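Local atomic coordinates of nucleoporin NUP159 (Saccharomyces cerevisiae, PDB entry 1XIP), a protein that forms part of the nuclear pore complex and, through its N-terminal beta-propeller, tethers the helicase Dbp5 to the pore for mRNA export. Residues A[148-153]-A[159-164]. Numbering follows the deposited sequence.
Sequences LSALDL and KQLAQN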
ATOM      1  N   LEU A 148       4.548 -15.212  -9.045  1.00 30.39           N
ATOM      2  CA  LEU A 148       3.952 -13.990  -9.593  1.00 30.29           C
ATOM      3  C   LEU A 148       3.202 -14.278 -10.885  1.00 30.77           C
ATOM      4  O   LEU A 148       3.804 -14.740 -11.863  1.00 31.20           O
ATOM      5  CB  LEU A 148       5.014 -12.921  -9.831  1.00 29.88           C
ATOM      6  CG  LEU A 148       4.466 -11.511 -10.024  1.00 28.44           C
ATOM      7  CD1 LEU A 148       3.775 -11.053  -8.769  1.00 26.79           C
ATOM      8  CD2 LEU A 148       5.578 -10.560 -10.393  1.00 27.25           C
ATOM      9  N   SER A 149       1.895 -13.999 -10.891  1.00 31.23           N
ATOM     10  CA  SER A 149       1.029 -14.324 -12.034  1.00 31.69           C
ATOM     11  C   SER A 149       0.184 -13.147 -12.500  1.00 31.84           C
ATOM     12  O   SER A 149       0.030 -12.159 -11.785  1.00 32.12           O
ATOM     13  CB  SER A 149       0.122 -15.493 -11.691  1.00 31.56           C
ATOM     14  OG  SER A 149      -0.374 -15.340 -10.382  1.00 33.88           O
ATOM     15  N   ALA A 150      -0.362 -13.266 -13.705  1.00 32.14           N
ATOM     16  CA  ALA A 150      -1.151 -12.201 -14.318  1.00 32.73           C
ATOM     17  C   ALA A 150      -2.529 -12.689 -14.755  1.00 33.11           C
ATOM     18  O   ALA A 150      -2.641 -13.682 -15.475  1.00 33.10           O
ATOM     19  CB  ALA A 150      -0.409 -11.602 -15.502  1.00 32.71           C
ATOM     20  N   LEU A 151      -3.566 -11.990 -14.291  1.00 33.57           N
ATOM     21  CA  LEU A 151      -4.944 -12.271 -14.664  1.00 33.81           C
ATOM     22  C   LEU A 151      -5.457 -11.189 -15.597  1.00 34.32           C
ATOM     23  O   LEU A 151      -5.513 -10.022 -15.217  1.00 33.95           O
ATOM     24  CB  LEU A 151      -5.826 -12.314 -13.424  1.00 33.66           C
ATOM     25  CG  LEU A 151      -6.938 -13.365 -13.297  1.00 33.60           C
ATOM     26  CD1 LEU A 151      -8.194 -12.746 -12.707  1.00 31.37           C
ATOM     27  CD2 LEU A 151      -7.241 -14.095 -14.606  1.00 33.18           C
ATOM     28  N   ASP A 152      -5.810 -11.574 -16.825  1.00 35.03           N
ATOM     29  CA  ASP A 152      -6.496 -10.653 -17.725  1.00 35.94           C
ATOM     30  C   ASP A 152      -7.964 -10.565 -17.330  1.00 35.77           C
ATOM     31  O   ASP A 152      -8.659 -11.571 -17.265  1.00 35.33           O
ATOM     32  CB  ASP A 152      -6.352 -11.074 -19.194  1.00 36.57           C
ATOM     33  CG  ASP A 152      -6.623  -9.913 -20.170  1.00 38.65           C
ATOM     34  OD1 ASP A 152      -7.785  -9.460 -20.267  1.00 41.34           O
ATOM     35  OD2 ASP A 152      -5.740  -9.384 -20.878  1.00 41.00           O
ATOM     36  N   LEU A 153      -8.428  -9.355 -17.059  1.00 36.00           N
ATOM     37  CA  LEU A 153      -9.790  -9.174 -16.597  1.00 36.71           C
ATOM     38  C   LEU A 153     -10.835  -9.277 -17.717  1.00 37.83           C
ATOM     39  O   LEU A 153     -11.988  -9.628 -17.466  1.00 37.86           O
ATOM     40  CB  LEU A 153      -9.911  -7.880 -15.797  1.00 36.22           C
ATOM     41  CG  LEU A 153      -9.211  -7.957 -14.423  1.00 34.79           C
ATOM     42  CD1 LEU A 153      -9.082  -6.571 -13.796  1.00 33.48           C
ATOM     43  CD2 LEU A 153      -9.902  -8.945 -13.463  1.00 31.62           C
ATOM     44  N   LYS A 159      -1.500 -15.822 -17.009  1.00 42.44           N
ATOM     45  CA  LYS A 159      -0.091 -15.980 -17.388  1.00 41.94           C
ATOM     46  C   LYS A 159       0.792 -16.141 -16.141  1.00 41.05           C
ATOM     47  O   LYS A 159       0.423 -15.703 -15.068  1.00 41.26           O
ATOM     48  CB  LYS A 159       0.355 -14.733 -18.153  1.00 42.26           C
ATOM     49  CG  LYS A 159       1.384 -14.968 -19.256  1.00 43.13           C
ATOM     50  CD  LYS A 159       1.810 -13.643 -19.920  1.00 44.55           C
ATOM     51  CE  LYS A 159       0.745 -13.133 -20.923  1.00 45.83           C
ATOM     52  NZ  LYS A 159       1.289 -12.873 -22.304  1.00 46.40           N
ATOM     53  N   GLN A 160       1.958 -16.755 -16.286  1.00 39.96           N
ATOM     54  CA  GLN A 160       2.911 -16.847 -15.180  1.00 38.98           C
ATOM     55  C   GLN A 160       4.082 -15.903 -15.425  1.00 38.18           C
ATOM     56  O   GLN A 160       4.788 -16.038 -16.421  1.00 38.24           O
ATOM     57  CB  GLN A 160       3.408 -18.283 -15.011  1.00 39.01           C
ATOM     58  CG  GLN A 160       3.396 -18.795 -13.580  1.00 40.08           C
ATOM     59  CD  GLN A 160       1.999 -18.810 -12.964  1.00 41.93           C
ATOM     60  OE1 GLN A 160       0.990 -18.895 -13.682  1.00 42.47           O
ATOM     61  NE2 GLN A 160       1.935 -18.718 -11.636  1.00 42.33           N
ATOM     62  N   LEU A 161       4.288 -14.948 -14.525  1.00 37.01           N
ATOM     63  CA  LEU A 161       5.271 -13.900 -14.761  1.00 36.14           C
ATOM     64  C   LEU A 161       6.642 -14.216 -14.201  1.00 35.88           C
ATOM     65  O   LEU A 161       7.637 -14.143 -14.921  1.00 35.98           O
ATOM     66  CB  LEU A 161       4.788 -12.560 -14.222  1.00 36.21           C
ATOM     67  CG  LEU A 161       3.512 -11.990 -14.831  1.00 35.83           C
ATOM     68  CD1 LEU A 161       2.981 -10.909 -13.931  1.00 35.43           C
ATOM     69  CD2 LEU A 161       3.757 -11.474 -16.260  1.00 35.59           C
ATOM     70  N   ALA A 162       6.703 -14.560 -12.917  1.00 35.16           N
ATOM     71  CA  ALA A 162       7.982 -14.818 -12.271  1.00 34.51           C
ATOM     72  C   ALA A 162       7.840 -15.797 -11.128  1.00 34.22           C
ATOM     73  O   ALA A 162       6.731 -16.220 -10.800  1.00 34.23           O
ATOM     74  CB  ALA A 162       8.612 -13.521 -11.788  1.00 34.40           C
ATOM     75  N   GLN A 163       8.976 -16.163 -10.537  1.00 33.86           N
ATOM     76  CA  GLN A 163       9.014 -17.078  -9.402  1.00 33.51           C
ATOM     77  C   GLN A 163       9.940 -16.571  -8.314  1.00 32.78           C
ATOM     78  O   GLN A 163      10.795 -15.707  -8.566  1.00 32.42           O
ATOM     79  CB  GLN A 163       9.501 -18.446  -9.841  1.00 33.96           C
ATOM     80  CG  GLN A 163       8.408 -19.419 -10.174  1.00 34.85           C
ATOM     81  CD  GLN A 163       8.675 -20.129 -11.471  1.00 35.34           C
ATOM     82  OE1 GLN A 163       8.055 -19.818 -12.492  1.00 36.17           O
ATOM     83  NE2 GLN A 163       9.613 -21.070 -11.451  1.00 34.35           N
ATOM     84  N   ASN A 164       9.771 -17.129  -7.111  1.00 31.77           N
ATOM     85  CA  ASN A 164      10.622 -16.823  -5.962  1.00 30.92           C
ATOM     86  C   ASN A 164      10.556 -15.371  -5.515  1.00 30.15           C
ATOM     87  O   ASN A 164      11.496 -14.863  -4.903  1.00 30.37           O
ATOM     88  CB  ASN A 164      12.072 -17.213  -6.255  1.00 31.29           C
ATOM     89  CG  ASN A 164      12.252 -18.702  -6.394  1.00 31.40           C
ATOM     90  OD1 ASN A 164      11.748 -19.475  -5.576  1.00 31.48           O
ATOM     91  ND2 ASN A 164      12.979 -19.119  -7.427  1.00 32.21           N
TER
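L161 reaches across to L148 and A150 from the bulged position of an antiparallel hairpin formed by strands 147-152 and 158-165, the third and fourth strands of a four-stranded blade of the beta-propeller. Here two residues of strand 158-165, L161 and A162, sit against the single residue L148, the pattern of a classic beta bulge. The carbonyl oxygen of L148 accepts from both amides, L161 N at 2.7 Å and A162 N at 3.1 Å, while L148 N donates to A162 O. Beyond the bulge the regular register returns: A150 and K159 form a hydrogen-bonded pair, its A150 N to K159 O bond nearly straight (168°).

The L161 side chain can be followed outward. Its CB rests 3.4 Å from L148 O, and CG comes next, close to A150 CB. The CD1 methyl ends 3.8 Å from A150 CB and also lies near S149 O. L148 CG approaches the same methyl, L161 CD1, at 4.2 Å. Holding CG anti to the carbonyl carbon (chi1 -62°) keeps the branch over strand 147-152, where L161 also touches V140 of the neighbouring strand 138-143. With only an alanine here, the methyl of A150 and CG of L148 would probably lose their apolar partner, opening a gap beside the bulge. On the face bearing S149, the amide end of Q160 folds back through a bend at chi2 (61°), bringing NE2 to 3.7 Å from S149 CB.

Five main-chain bonds join the two strands, two of them converging on one oxygen, whereas side-chain cohesion across the hairpin is chiefly apolar and gathered around L161.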